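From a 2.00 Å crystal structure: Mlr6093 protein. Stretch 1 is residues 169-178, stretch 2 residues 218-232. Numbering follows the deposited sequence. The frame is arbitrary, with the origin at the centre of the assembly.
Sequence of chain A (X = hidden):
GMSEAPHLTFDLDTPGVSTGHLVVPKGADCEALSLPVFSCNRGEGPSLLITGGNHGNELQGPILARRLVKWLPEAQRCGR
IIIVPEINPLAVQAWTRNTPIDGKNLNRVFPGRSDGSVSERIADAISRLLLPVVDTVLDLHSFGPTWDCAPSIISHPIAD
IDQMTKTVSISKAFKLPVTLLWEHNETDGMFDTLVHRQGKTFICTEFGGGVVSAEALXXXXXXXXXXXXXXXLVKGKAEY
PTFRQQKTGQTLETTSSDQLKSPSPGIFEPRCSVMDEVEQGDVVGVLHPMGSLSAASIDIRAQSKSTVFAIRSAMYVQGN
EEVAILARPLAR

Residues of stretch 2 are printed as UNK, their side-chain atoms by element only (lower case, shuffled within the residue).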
ATOM      1  N   SER A 169     -27.126  -7.837 -12.296  1.00 26.32           N
ATOM      2  CA  SER A 169     -27.265  -7.151 -13.588  1.00 30.62           C
ATOM      3  C   SER A 169     -26.760  -5.708 -13.555  1.00 31.12           C
ATOM      4  O   SER A 169     -26.012  -5.288 -14.449  1.00 31.23           O
ATOM      5  CB  SER A 169     -28.705  -7.174 -14.066  1.00 32.12           C
ATOM      6  OG  SER A 169     -29.076  -8.515 -14.358  1.00 43.50           O
ATOM      7  N   ILE A 170     -27.165  -4.976 -12.524  1.00 27.31           N
ATOM      8  CA  ILE A 170     -26.706  -3.607 -12.321  1.00 30.18           C
ATOM      9  C   ILE A 170     -25.165  -3.569 -12.204  1.00 29.28           C
ATOM     10  O   ILE A 170     -24.525  -2.752 -12.863  1.00 31.36           O
ATOM     11  CB  ILE A 170     -27.363  -2.919 -11.105  1.00 30.08           C
ATOM     12  CG1 ILE A 170     -28.877  -2.748 -11.330  1.00 30.76           C
ATOM     13  CG2 ILE A 170     -26.714  -1.526 -10.895  1.00 29.67           C
ATOM     14  CD1 ILE A 170     -29.671  -2.183 -10.111  1.00 29.26           C
ATOM     15  N   SER A 171     -24.604  -4.484 -11.414  1.00 28.24           N
ATOM     16  CA  SER A 171     -23.160  -4.606 -11.213  1.00 28.52           C
ATOM     17  C   SER A 171     -22.390  -4.866 -12.512  1.00 28.04           C
ATOM     18  O   SER A 171     -21.391  -4.221 -12.769  1.00 27.70           O
ATOM     19  CB  SER A 171     -22.871  -5.708 -10.205  1.00 26.70           C
ATOM     20  OG  SER A 171     -23.401  -5.375  -8.929  1.00 29.58           O
ATOM     21  N   LYS A 172     -22.872  -5.797 -13.322  1.00 27.07           N
ATOM     22  CA  LYS A 172     -22.280  -6.108 -14.621  1.00 28.68           C
ATOM     23  C   LYS A 172     -22.301  -4.929 -15.599  1.00 28.48           C
ATOM     24  O   LYS A 172     -21.365  -4.781 -16.388  1.00 22.87           O
ATOM     25  CB  LYS A 172     -22.977  -7.325 -15.256  1.00 30.39           C
ATOM     26  CG  LYS A 172     -22.638  -8.655 -14.574  1.00 30.91           C
ATOM     27  CD  LYS A 172     -23.457  -9.812 -15.179  1.00 33.22           C
ATOM     28  CE  LYS A 172     -23.095 -11.154 -14.542  1.00 39.89           C
ATOM     29  NZ  LYS A 172     -23.975 -12.287 -15.001  1.00 41.38           N
ATOM     30  N   ALA A 173     -23.362  -4.112 -15.524  1.00 29.21           N
ATOM     31  CA  ALA A 173     -23.516  -2.883 -16.309  1.00 29.06           C
ATOM     32  C   ALA A 173     -22.451  -1.787 -16.017  1.00 28.57           C
ATOM     33  O   ALA A 173     -22.365  -0.838 -16.779  1.00 27.59           O
ATOM     34  CB  ALA A 173     -24.944  -2.289 -16.139  1.00 27.07           C
ATOM     35  N   PHE A 174     -21.671  -1.915 -14.935  1.00 27.43           N
ATOM     36  CA  PHE A 174     -20.540  -1.011 -14.650  1.00 26.86           C
ATOM     37  C   PHE A 174     -19.401  -1.278 -15.648  1.00 28.11           C
ATOM     38  O   PHE A 174     -18.558  -0.408 -15.846  1.00 28.50           O
ATOM     39  CB  PHE A 174     -19.972  -1.184 -13.234  1.00 26.21           C
ATOM     40  CG  PHE A 174     -20.768  -0.512 -12.137  1.00 26.84           C
ATOM     41  CD1 PHE A 174     -22.092  -0.841 -11.901  1.00 27.57           C
ATOM     42  CD2 PHE A 174     -20.170   0.385 -11.291  1.00 25.42           C
ATOM     43  CE1 PHE A 174     -22.800  -0.264 -10.873  1.00 27.49           C
ATOM     44  CE2 PHE A 174     -20.893   0.980 -10.253  1.00 26.20           C
ATOM     45  CZ  PHE A 174     -22.220   0.657 -10.071  1.00 29.13           C
ATOM     46  N   LYS A 175     -19.388  -2.465 -16.276  1.00 26.99           N
ATOM     47  CA  LYS A 175     -18.373  -2.876 -17.219  1.00 27.86           C
ATOM     48  C   LYS A 175     -16.938  -2.830 -16.658  1.00 27.16           C
ATOM     49  O   LYS A 175     -16.009  -2.459 -17.356  1.00 29.52           O
ATOM     50  CB  LYS A 175     -18.494  -2.093 -18.534  1.00 27.33           C
ATOM     51  CG  LYS A 175     -19.908  -2.006 -19.065  1.00 30.64           C
ATOM     52  CD  LYS A 175     -19.947  -1.580 -20.525  1.00 32.94           C
ATOM     53  CE  LYS A 175     -21.372  -1.253 -20.986  1.00 40.02           C
ATOM     54  NZ  LYS A 175     -22.436  -2.196 -20.475  1.00 45.15           N
ATOM     55  N   LEU A 176     -16.767  -3.172 -15.380  1.00 27.11           N
ATOM     56  CA  LEU A 176     -15.441  -3.272 -14.794  1.00 25.41           C
ATOM     57  C   LEU A 176     -14.775  -4.575 -15.305  1.00 28.67           C
ATOM     58  O   LEU A 176     -15.473  -5.474 -15.830  1.00 28.96           O
ATOM     59  CB  LEU A 176     -15.525  -3.291 -13.264  1.00 26.98           C
ATOM     60  CG  LEU A 176     -15.919  -1.977 -12.616  1.00 23.24           C
ATOM     61  CD1 LEU A 176     -16.336  -2.199 -11.128  1.00 24.98           C
ATOM     62  CD2 LEU A 176     -14.805  -0.927 -12.738  1.00 28.22           C
ATOM     63  N   PRO A 177     -13.429  -4.661 -15.236  1.00 28.01           N
ATOM     64  CA  PRO A 177     -12.692  -5.869 -15.630  1.00 29.02           C
ATOM     65  C   PRO A 177     -13.249  -7.199 -15.120  1.00 28.37           C
ATOM     66  O   PRO A 177     -13.305  -8.157 -15.891  1.00 28.91           O
ATOM     67  CB  PRO A 177     -11.305  -5.613 -15.050  1.00 30.32           C
ATOM     68  CG  PRO A 177     -11.144  -4.177 -15.193  1.00 27.29           C
ATOM     69  CD  PRO A 177     -12.490  -3.562 -14.923  1.00 27.02           C
ATOM     70  N   VAL A 178     -13.690  -7.233 -13.861  1.00 28.97           N
ATOM     71  CA  VAL A 178     -14.245  -8.430 -13.239  1.00 25.99           C
ATOM     72  C   VAL A 178     -15.495  -8.185 -12.412  1.00 26.32           C
ATOM     73  O   VAL A 178     -15.548  -7.231 -11.638  1.00 26.82           O
ATOM     74  CB  VAL A 178     -13.210  -9.039 -12.245  1.00 28.27           C
ATOM     75  CG1 VAL A 178     -13.793 -10.253 -11.482  1.00 25.64           C
ATOM     76  CG2 VAL A 178     -11.898  -9.402 -12.978  1.00 26.44           C
ATOM     77  N   UNK A 218      -8.804   5.651 -13.638  1.00 38.97           N
ATOM     78  CA  UNK A 218      -9.663   6.067 -14.749  1.00 36.55           C
ATOM     79  C   UNK A 218     -10.606   4.867 -15.071  1.00 36.08           C
ATOM     80  O   UNK A 218     -11.741   5.062 -15.507  1.00 34.68           O
ATOM     81  c   UNK A 218      -7.732   7.552 -15.562  1.00 34.15           C
ATOM     82  o   UNK A 218      -8.344   5.488 -16.745  1.00 43.43           O
ATOM     83  c   UNK A 218      -8.864   6.586 -15.994  1.00 39.24           C
ATOM     84  N   UNK A 219     -10.148   3.635 -14.810  1.00 35.05           N
ATOM     85  CA  UNK A 219     -10.995   2.442 -14.960  1.00 34.05           C
ATOM     86  C   UNK A 219     -12.225   2.553 -14.044  1.00 33.64           C
ATOM     87  O   UNK A 219     -13.371   2.371 -14.502  1.00 31.58           O
ATOM     88  c   UNK A 219     -11.160  -0.093 -14.562  1.00 31.84           C
ATOM     89  c   UNK A 219      -9.547   0.766 -17.086  1.00 43.18           C
ATOM     90  c   UNK A 219     -10.214   1.143 -14.631  1.00 33.51           C
ATOM     91  c   UNK A 219      -9.091   0.901 -15.641  1.00 38.36           C
ATOM     92  N   UNK A 220     -11.974   2.886 -12.777  1.00 33.77           N
ATOM     93  CA  UNK A 220     -13.027   3.070 -11.770  1.00 35.46           C
ATOM     94  C   UNK A 220     -13.972   4.193 -12.104  1.00 34.79           C
ATOM     95  O   UNK A 220     -15.188   4.041 -11.916  1.00 36.66           O
ATOM     96  c   UNK A 220     -12.127   0.042  -8.514  1.00 35.49           C
ATOM     97  c   UNK A 220      -9.883   0.801  -9.095  1.00 45.32           C
ATOM     98  c   UNK A 220     -12.435   3.332 -10.402  1.00 38.16           C
ATOM     99  c   UNK A 220     -12.652   1.155  -9.130  1.00 39.34           C
ATOM    100  c   UNK A 220     -10.434   1.918  -9.727  1.00 39.97           C
ATOM    101  c   UNK A 220     -11.828   2.110  -9.753  1.00 43.95           C
ATOM    102  o   UNK A 220     -10.219  -1.248  -7.851  1.00 47.14           O
ATOM    103  c   UNK A 220     -10.741  -0.135  -8.484  1.00 44.13           C
ATOM    104  N   UNK A 221     -13.416   5.324 -12.564  1.00 34.69           N
ATOM    105  CA  UNK A 221     -14.212   6.461 -13.053  1.00 33.98           C
ATOM    106  C   UNK A 221     -15.178   6.071 -14.144  1.00 32.56           C
ATOM    107  O   UNK A 221     -16.347   6.453 -14.097  1.00 32.12           O
ATOM    108  o   UNK A 221     -11.775  10.742 -13.013  1.00 45.91           O
ATOM    109  c   UNK A 221     -12.963   8.687 -12.838  1.00 37.14           C
ATOM    110  c   UNK A 221     -12.152   9.743 -13.620  1.00 36.94           C
ATOM    111  c   UNK A 221     -13.339   7.545 -13.689  1.00 34.42           C
ATOM    112  o   UNK A 221     -11.891   9.602 -14.835  1.00 46.65           O
ATOM    113  N   UNK A 222     -14.658   5.384 -15.165  1.00 31.77           N
ATOM    114  CA  UNK A 222     -15.475   4.962 -16.305  1.00 31.67           C
ATOM    115  C   UNK A 222     -16.531   3.937 -15.856  1.00 30.82           C
ATOM    116  O   UNK A 222     -17.671   3.970 -16.341  1.00 31.09           O
ATOM    117  c   UNK A 222     -14.599   4.389 -17.430  1.00 29.49           C
ATOM    118  N   UNK A 223     -16.122   3.044 -14.951  1.00 31.30           N
ATOM    119  CA  UNK A 223     -16.960   2.029 -14.367  1.00 29.81           C
ATOM    120  C   UNK A 223     -18.136   2.625 -13.634  1.00 28.55           C
ATOM    121  O   UNK A 223     -19.271   2.251 -13.880  1.00 30.11           O
ATOM    122  N   UNK A 224     -17.857   3.556 -12.732  1.00 30.83           N
ATOM    123  CA  UNK A 224     -18.912   4.201 -11.950  1.00 31.01           C
ATOM    124  C   UNK A 224     -19.843   5.040 -12.820  1.00 29.64           C
ATOM    125  O   UNK A 224     -21.044   5.052 -12.577  1.00 28.45           O
ATOM    126  c   UNK A 224     -19.412   5.798 -10.056  1.00 32.94           C
ATOM    127  c   UNK A 224     -18.335   4.948 -10.752  1.00 30.47           C
ATOM    128  c   UNK A 224     -17.722   3.914  -9.797  1.00 29.36           C
ATOM    129  N   UNK A 225     -19.314   5.672 -13.871  1.00 31.36           N
ATOM    130  CA  UNK A 225     -20.148   6.382 -14.844  1.00 30.29           C
ATOM    131  C   UNK A 225     -21.098   5.428 -15.582  1.00 29.42           C
ATOM    132  O   UNK A 225     -22.262   5.754 -15.773  1.00 27.07           O
ATOM    133  n   UNK A 225     -20.105   8.919 -19.142  1.00 40.67           N
ATOM    134  c   UNK A 225     -19.310   8.590 -17.946  1.00 35.18           C
ATOM    135  n   UNK A 225     -19.808   6.896 -20.293  1.00 47.86           N
ATOM    136  n   UNK A 225     -21.077   8.583 -21.213  1.00 42.68           N
ATOM    137  c   UNK A 225     -19.294   7.141 -15.861  1.00 30.47           C
ATOM    138  c   UNK A 225     -20.135   7.839 -16.945  1.00 31.22           C
ATOM    139  c   UNK A 225     -20.321   8.130 -20.204  1.00 45.71           C
ATOM    140  N   UNK A 226     -20.589   4.276 -16.031  1.00 29.11           N
ATOM    141  CA  UNK A 226     -21.425   3.247 -16.667  1.00 27.95           C
ATOM    142  C   UNK A 226     -22.541   2.784 -15.700  1.00 28.34           C
ATOM    143  O   UNK A 226     -23.702   2.622 -16.105  1.00 29.36           O
ATOM    144  n   UNK A 226     -18.484   1.552 -18.227  1.00 29.83           N
ATOM    145  o   UNK A 226     -19.715   3.258 -18.965  1.00 36.97           O
ATOM    146  c   UNK A 226     -19.561   2.336 -18.191  1.00 31.87           C
ATOM    147  c   UNK A 226     -20.598   2.025 -17.112  1.00 26.61           C
ATOM    148  N   UNK A 227     -22.174   2.621 -14.428  1.00 26.15           N
ATOM    149  CA  UNK A 227     -23.114   2.228 -13.382  1.00 29.60           C
ATOM    150  C   UNK A 227     -24.215   3.243 -13.222  1.00 28.83           C
ATOM    151  O   UNK A 227     -25.381   2.869 -13.156  1.00 28.89           O
ATOM    152  N   UNK A 228     -23.839   4.530 -13.195  1.00 29.50           N
ATOM    153  CA  UNK A 228     -24.803   5.641 -13.085  1.00 29.46           C
ATOM    154  C   UNK A 228     -25.751   5.733 -14.263  1.00 28.32           C
ATOM    155  O   UNK A 228     -26.925   6.025 -14.082  1.00 28.03           O
ATOM    156  c   UNK A 228     -23.355   7.113 -11.581  1.00 32.10           C
ATOM    157  c   UNK A 228     -24.085   6.967 -12.895  1.00 29.38           C
ATOM    158  c   UNK A 228     -24.338   7.144 -10.429  1.00 32.04           C
ATOM    159  c   UNK A 228     -22.513   8.352 -11.658  1.00 28.82           C
ATOM    160  N   UNK A 229     -25.223   5.481 -15.458  1.00 30.10           N
ATOM    161  CA  UNK A 229     -26.013   5.393 -16.667  1.00 29.68           C
ATOM    162  C   UNK A 229     -27.007   4.237 -16.537  1.00 32.82           C
ATOM    163  O   UNK A 229     -28.204   4.436 -16.706  1.00 33.73           O
ATOM    164  c   UNK A 229     -25.990   4.866 -19.151  1.00 29.33           C
ATOM    165  c   UNK A 229     -24.323   6.464 -18.215  1.00 29.31           C
ATOM    166  c   UNK A 229     -25.131   5.199 -17.922  1.00 31.16           C
ATOM    167  c   UNK A 229     -23.209   6.242 -19.227  1.00 25.07           C
ATOM    168  N   UNK A 230     -26.522   3.056 -16.160  1.00 33.77           N
ATOM    169  CA  UNK A 230     -27.385   1.885 -15.946  1.00 33.70           C
ATOM    170  C   UNK A 230     -28.494   2.121 -14.895  1.00 34.33           C
ATOM    171  O   UNK A 230     -29.544   1.507 -14.949  1.00 34.05           O
ATOM    172  c   UNK A 230     -26.534   0.669 -15.551  1.00 33.74           C
ATOM    173  N   UNK A 231     -28.251   3.003 -13.938  1.00 35.01           N
ATOM    174  CA  UNK A 231     -29.258   3.341 -12.931  1.00 35.41           C
ATOM    175  C   UNK A 231     -30.223   4.447 -13.397  1.00 35.72           C
ATOM    176  O   UNK A 231     -31.138   4.785 -12.664  1.00 38.44           O
ATOM    177  c   UNK A 231     -28.560   3.753 -11.630  1.00 34.88           C
ATOM    178  c   UNK A 231     -28.855   1.721 -10.171  1.00 37.67           C
ATOM    179  c   UNK A 231     -26.867   3.239  -9.930  1.00 37.19           C
ATOM    180  c   UNK A 231     -27.838   2.639 -10.876  1.00 36.61           C
ATOM    181  N   UNK A 232     -30.026   5.005 -14.594  1.00 33.04           N
ATOM    182  CA  UNK A 232     -30.846   6.075 -15.102  1.00 32.87           C
ATOM    183  C   UNK A 232     -30.618   7.449 -14.495  1.00 33.13           C
ATOM    184  O   UNK A 232     -31.481   8.313 -14.626  1.00 35.17           O
TER

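Position 218 carries one carbon bearing an oxygen and a second carbon, out of reach of stretch 1; a branched carbon bearing a hydroxyl and a methyl identifies Thr218, which opens a helix running to residue 230. Position 219 has four carbons forked at the first, one arm two carbons long, which is isoleucine. The CA-to-CB bond of Ile219 points toward stretch 1, its CG2 lying 3.7 Å from Pro177 CD and 4.2 Å from Leu176 CD2. At 220 a carbon leads to a six-carbon ring bearing an oxygen: Tyr220, whose CA-to-CB bond points away. Position 221 holds three carbons, the third carrying two oxygens, without a contact here; this is Glu221. A single carbon at 222 marks Ala222.

Position 223 has no side-chain atoms and is Gly223. Its CA sits 3.3 Å from Phe174 O; a CB would point toward stretch 1 and come within 2.6 Å of Leu176 CD2, a clash. At 224 one carbon carries two others, as in valine; the CA-to-CB bond of Val224 points away, yet its CA is 4.1 Å from Phe174 CD2. Position 225 shows three carbons, a nitrogen, and a carbon with two further nitrogens, a guanidinium that makes Arg225, whose CA-to-CB bond points away.

Position 226 has two carbons, the second bearing one oxygen and one nitrogen, so the chain ends in a carboxamide. This is Asn226, and its ND2, 3.1 Å from Phe174 O, donates a hydrogen bond to that carbonyl at 163°. Position 227 again lacks a side chain: Gly227, whose CA lies 3.5 Å from the centroid of the Phe174 ring, over its face. A CB here would fall 2.4 Å from Phe174 CZ.

Position 228 has four carbons forked at the second, without contact; this is Leu228. Position 229 has four forked at the first, one arm two carbons long, also without contact: Ile229. The lone carbon at 230 is that of Ala230, whose CB meets Ala173 CB at 3.4 Å. Position 231 has four carbons forked at the second; this is Leu231, with CD2 4.0 Å from Ile170 CG2. Bare position 232, with positive phi, is Gly232, closing the helix in a Schellman motif.

The contact works by close backbone approach. Gly223 and Gly227, one turn apart, leave room for Leu176 and the Phe174 ring, bringing Phe174 CA within 4.3 Å of Gly227 CA. The single hydrogen bond across the stretches, from Asn226, and the Gly223 CA-H...O contact converge on Phe174 O, while apolar pairs extend the packing to Ile219 and Leu231. The stretches together bury 544 Å², both sides summed.

Stretch 2 218-232: TIYEAGVRNGLIALG
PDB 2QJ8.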